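Staphylococcal nuclease domain-containing protein 1 (Drosophila melanogaster, PDB 2WAC) cuts both DNA and RNA as an endonuclease, takes part in RNA silencing with RISC, and binds symmetrically dimethylated arginine peptides through its Tudor domain. Local coordinates at residues E30-K35 / S107-Y112; T82-Y85 / N90-T93. One frame throughout, in Å; residues are numbered along the deposited sequence.

Contact 1 (E30-K35 / S107-Y112)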
loop_
_atom_site.group_PDB
_atom_site.type_symbol
_atom_site.label_atom_id
_atom_site.label_comp_id
_atom_site.label_asym_id
_atom_site.label_seq_id
_atom_site.Cartn_x
_atom_site.Cartn_y
_atom_site.Cartn_z
ATOM N N GLU A 30 -10.622 13.598 -4.839
ATOM C CA GLU A 30 -10.427 15.044 -4.728
ATOM C C GLU A 30 -11.724 15.755 -4.334
ATOM O O GLU A 30 -11.725 16.620 -3.453
ATOM C CB GLU A 30 -9.882 15.583 -6.058
ATOM C CG GLU A 30 -10.024 17.083 -6.279
ATOM C CD GLU A 30 -9.994 17.453 -7.751
ATOM O OE1 GLU A 30 -8.939 17.273 -8.397
ATOM O OE2 GLU A 30 -11.031 17.926 -8.261
ATOM N N SER A 31 -12.819 15.368 -4.987
ATOM C CA SER A 31 -14.146 15.921 -4.719
ATOM C C SER A 31 -14.667 15.537 -3.330
ATOM O O SER A 31 -15.222 16.378 -2.622
ATOM C CB SER A 31 -15.131 15.472 -5.804
ATOM O OG SER A 31 -16.449 15.899 -5.512
ATOM N N LEU A 32 -14.485 14.269 -2.956
ATOM C CA LEU A 32 -14.898 13.755 -1.645
ATOM C C LEU A 32 -14.179 14.479 -0.503
ATOM O O LEU A 32 -14.812 14.881 0.474
ATOM C CB LEU A 32 -14.653 12.238 -1.560
ATOM C CG LEU A 32 -15.277 11.399 -0.432
ATOM C CD1 LEU A 32 -15.380 9.937 -0.846
ATOM C CD2 LEU A 32 -14.505 11.511 0.873
ATOM N N MET A 33 -12.864 14.639 -0.639
ATOM C CA MET A 33 -12.040 15.298 0.377
ATOM C C MET A 33 -12.389 16.772 0.557
ATOM O O MET A 33 -12.284 17.307 1.661
ATOM C CB MET A 33 -10.548 15.136 0.066
ATOM C CG MET A 33 -9.955 13.780 0.458
ATOM S SD MET A 33 -10.059 13.405 2.225
ATOM C CE MET A 33 -11.568 12.459 2.279
ATOM N N SER A 34 -12.805 17.415 -0.531
ATOM C CA SER A 34 -13.219 18.816 -0.506
ATOM C C SER A 34 -14.579 19.000 0.170
ATOM O O SER A 34 -14.796 19.986 0.877
ATOM C CB SER A 34 -13.248 19.394 -1.923
ATOM O OG SER A 34 -13.536 20.781 -1.904
ATOM N N LYS A 35 -15.486 18.051 -0.053
ATOM C CA LYS A 35 -16.815 18.089 0.557
ATOM C C LYS A 35 -16.755 17.728 2.040
ATOM O O LYS A 35 -17.491 18.295 2.850
ATOM C CB LYS A 35 -17.781 17.157 -0.182
ATOM C CG LYS A 35 -18.100 17.587 -1.607
ATOM C CD LYS A 35 -18.956 16.550 -2.321
ATOM C CE LYS A 35 -19.112 16.872 -3.800
ATOM N NZ LYS A 35 -19.783 18.184 -4.037
ATOM N N SER A 107 -19.974 7.405 3.154
ATOM C CA SER A 107 -19.698 6.021 3.550
ATOM C C SER A 107 -19.945 4.975 2.461
ATOM O O SER A 107 -19.571 3.811 2.626
ATOM C CB SER A 107 -20.507 5.663 4.802
ATOM O OG SER A 107 -20.217 6.545 5.870
ATOM N N SER A 108 -20.566 5.385 1.357
ATOM C CA SER A 108 -20.976 4.443 0.314
ATOM C C SER A 108 -19.904 4.160 -0.739
ATOM O O SER A 108 -19.812 3.038 -1.245
ATOM C CB SER A 108 -22.285 4.889 -0.348
ATOM O OG SER A 108 -22.207 6.231 -0.792
ATOM N N GLU A 109 -19.105 5.173 -1.066
ATOM C CA GLU A 109 -17.983 4.996 -1.982
ATOM C C GLU A 109 -16.954 4.039 -1.400
ATOM O O GLU A 109 -16.600 4.128 -0.221
ATOM C CB GLU A 109 -17.335 6.336 -2.317
ATOM C CG GLU A 109 -18.141 7.162 -3.296
ATOM C CD GLU A 109 -17.823 8.633 -3.200
ATOM O OE1 GLU A 109 -16.793 9.062 -3.760
ATOM O OE2 GLU A 109 -18.610 9.365 -2.567
ATOM N N LYS A 110 -16.499 3.116 -2.241
ATOM C CA LYS A 110 -15.505 2.116 -1.872
ATOM C C LYS A 110 -14.180 2.813 -1.567
ATOM O O LYS A 110 -13.948 3.925 -2.049
ATOM C CB LYS A 110 -15.309 1.101 -3.010
ATOM C CG LYS A 110 -16.589 0.462 -3.565
ATOM C CD LYS A 110 -17.064 1.149 -4.849
ATOM C CE LYS A 110 -18.140 2.196 -4.576
ATOM N NZ LYS A 110 -17.998 3.392 -5.458
ATOM N N PRO A 111 -13.311 2.174 -0.759
ATOM C CA PRO A 111 -12.002 2.772 -0.478
ATOM C C PRO A 111 -11.225 3.121 -1.752
ATOM O O PRO A 111 -11.193 2.323 -2.692
ATOM C CB PRO A 111 -11.280 1.670 0.298
ATOM C CG PRO A 111 -12.375 0.904 0.957
ATOM C CD PRO A 111 -13.488 0.892 -0.049
ATOM N N TYR A 112 -10.612 4.305 -1.778
ATOM C CA TYR A 112 -9.873 4.760 -2.962
ATOM C C TYR A 112 -8.437 4.235 -3.056
ATOM O O TYR A 112 -7.752 4.464 -4.053
ATOM C CB TYR A 112 -9.942 6.288 -3.110
ATOM C CG TYR A 112 -11.276 6.746 -3.654
ATOM C CD1 TYR A 112 -11.610 6.534 -4.993
ATOM C CD2 TYR A 112 -12.214 7.365 -2.830
ATOM C CE1 TYR A 112 -12.839 6.935 -5.499
ATOM C CE2 TYR A 112 -13.449 7.773 -3.329
ATOM C CZ TYR A 112 -13.752 7.555 -4.663
ATOM O OH TYR A 112 -14.970 7.953 -5.163
#
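Leu32 turns its CG away from its own amide nitrogen (chi1 -166°), which sends CD1 out from the helix to the loop 107-112, where Glu109 comes to meet it from the opposite direction. The glutamate has CG anti to its own carbonyl carbon (chi1 -76°) and runs extended beyond it, which brings the whole carboxylate up against the methyl group: Leu32 CD1 lies 3.4 Å from Glu109 OE1 and 3.6 Å from Glu109 CD. The same methyl also reaches Tyr112, sitting at the edge of the ring near its plane, with Leu32 CD1 3.8 Å from Tyr112 CE2. No hydrogen bond crosses between the segments; a single leucine branch is pressed against a carboxylate and a ring edge that are themselves tied together. That tie is a short bond from Tyr112 OH to Glu109 OE1, 2.6 Å long, received on the anti lone pair of the carboxylate oxygen. In the extended Tudor domain this joins the long helix 26-42 to the loop that leads from strand 99-101 of the Tudor sheet into strand 113-118 of the neighbouring sheet. Replacing Glu109 with an alanine would probably leave the Tyr112 hydroxyl without its carboxylate mate and open a gap beside Leu32 CD1. Arg70, on strand 68-77, holds the loop backbone from the Tudor side through hydrogen bonds to the carbonyls of Glu109 and Lys110, and the side chains of Leu32 and Tyr112 rest against it. Phe106 packs on Leu32 as well, while Lys28 and Leu29 of the helix touch Tyr112.

Contact 2 (T82-Y85 / N90-T93)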
loop_
_atom_site.group_PDB
_atom_site.type_symbol
_atom_site.label_atom_id
_atom_site.label_comp_id
_atom_site.label_asym_id
_atom_site.label_seq_id
_atom_site.Cartn_x
_atom_site.Cartn_y
_atom_site.Cartn_z
ATOM N N THR A 82 -6.733 2.185 16.845
ATOM C CA THR A 82 -5.879 2.038 15.676
ATOM C C THR A 82 -6.761 2.103 14.434
ATOM O O THR A 82 -7.695 1.309 14.283
ATOM C CB THR A 82 -5.082 0.716 15.712
ATOM O OG1 THR A 82 -4.288 0.669 16.903
ATOM C CG2 THR A 82 -4.166 0.598 14.491
ATOM N N VAL A 83 -6.469 3.064 13.561
ATOM C CA VAL A 83 -7.262 3.281 12.350
ATOM C C VAL A 83 -6.435 3.147 11.071
ATOM O O VAL A 83 -5.224 3.372 11.074
ATOM C CB VAL A 83 -8.019 4.653 12.360
ATOM C CG1 VAL A 83 -8.884 4.795 13.610
ATOM C CG2 VAL A 83 -7.050 5.839 12.224
ATOM N N LEU A 84 -7.109 2.760 9.991
ATOM C CA LEU A 84 -6.530 2.740 8.654
ATOM C C LEU A 84 -7.183 3.840 7.829
ATOM O O LEU A 84 -8.408 3.898 7.737
ATOM C CB LEU A 84 -6.753 1.377 7.981
ATOM C CG LEU A 84 -6.558 1.299 6.455
ATOM C CD1 LEU A 84 -5.084 1.379 6.068
ATOM C CD2 LEU A 84 -7.204 0.046 5.866
ATOM N N TYR A 85 -6.369 4.712 7.237
ATOM C CA TYR A 85 -6.880 5.745 6.339
ATOM C C TYR A 85 -7.136 5.135 4.964
ATOM O O TYR A 85 -6.222 4.985 4.152
ATOM C CB TYR A 85 -5.932 6.950 6.297
ATOM C CG TYR A 85 -5.847 7.646 7.637
ATOM C CD1 TYR A 85 -6.848 8.528 8.046
ATOM C CD2 TYR A 85 -4.788 7.399 8.513
ATOM C CE1 TYR A 85 -6.792 9.160 9.287
ATOM C CE2 TYR A 85 -4.722 8.027 9.757
ATOM C CZ TYR A 85 -5.729 8.907 10.136
ATOM O OH TYR A 85 -5.679 9.534 11.363
ATOM N N ASN A 90 -2.106 4.569 4.896
ATOM C CA ASN A 90 -1.398 4.681 6.171
ATOM C C ASN A 90 -2.299 4.375 7.369
ATOM O O ASN A 90 -3.520 4.522 7.298
ATOM C CB ASN A 90 -0.708 6.046 6.326
ATOM C CG ASN A 90 -1.676 7.213 6.240
ATOM O OD1 ASN A 90 -2.512 7.279 5.337
ATOM N ND2 ASN A 90 -1.556 8.148 7.173
ATOM N N LYS A 91 -1.673 3.935 8.456
ATOM C CA LYS A 91 -2.354 3.633 9.708
ATOM C C LYS A 91 -1.742 4.460 10.827
ATOM O O LYS A 91 -0.568 4.834 10.753
ATOM C CB LYS A 91 -2.177 2.157 10.070
ATOM C CG LYS A 91 -2.882 1.153 9.181
ATOM C CD LYS A 91 -2.577 -0.256 9.683
ATOM C CE LYS A 91 -3.383 -1.321 8.961
ATOM N NZ LYS A 91 -2.917 -1.538 7.571
ATOM N N GLU A 92 -2.530 4.737 11.865
ATOM C CA GLU A 92 -1.994 5.289 13.111
ATOM C C GLU A 92 -2.856 4.949 14.328
ATOM O O GLU A 92 -4.049 4.649 14.202
ATOM C CB GLU A 92 -1.772 6.810 13.014
ATOM C CG GLU A 92 -3.018 7.668 13.236
ATOM C CD GLU A 92 -2.721 9.161 13.239
ATOM O OE1 GLU A 92 -1.606 9.559 13.634
ATOM O OE2 GLU A 92 -3.613 9.942 12.850
ATOM N N THR A 93 -2.231 4.997 15.502
ATOM C CA THR A 93 -2.938 4.883 16.773
ATOM C C THR A 93 -3.193 6.283 17.336
ATOM O O THR A 93 -2.289 7.122 17.401
ATOM C CB THR A 93 -2.189 3.974 17.772
ATOM O OG1 THR A 93 -2.035 2.671 17.196
ATOM C CG2 THR A 93 -2.961 3.844 19.083
#
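Tyr85 reaches over to the strand of Glu92, and its OH donates a 2.6 Å hydrogen bond to Glu92 OE2, met on the anti side and 15° out of the carboxylate plane. Glu92 turns back to the ring because CG lies between its backbone N and carbonyl carbon (chi1 82°). Nearer the turn, the amide of Asn90 stands off the plane of the same ring, above and just outside its rim near CD2, the two planes only 20° apart, with Asn90 ND2 3.6 Å from Tyr85 CD2. On the sheet face of Thr82 and Leu84, the hydroxyls Thr82 OG1 and Thr93 OG1 share a 3.0 Å hydrogen bond, and Leu84 CD1 packs on Lys91 CG at 3.8 Å. Between these groups Val83 and Glu92 form a hydrogen-bonded antiparallel pair, bonded both ways through their backbones, and Tyr85 N bonds Asn90 O at 2.9 Å. Further out, Thr63 OG1 bonds Glu92 OE1, so both carboxylate oxygens are held, and Phe62 meets the Tyr85 ring at a steep angle. This antiparallel hairpin belongs to the Tudor beta-barrel; Tyr85, Asn90 and Phe62 all fall in the region involved in dimethylarginine binding.

Both contacts belong to the extended Tudor domain, and in sequence contact 2 is nested inside the loop closed by contact 1. Their centres are about 17 Å apart and their nearest atoms about 7 Å, without touching. Contact 1 joins a helix to a connecting segment through one buried leucine, covers little surface and has no hydrogen bond between its segments. Contact 2 pairs neighbouring strands of one sheet, covers over four times the area and relies on backbone and side-chain hydrogen bonds. Each is partly buried and includes a tyrosine hydroxyl bound to a glutamate: in contact 1 within the loop, in contact 2 across the strands. Strand 68-77 touches both.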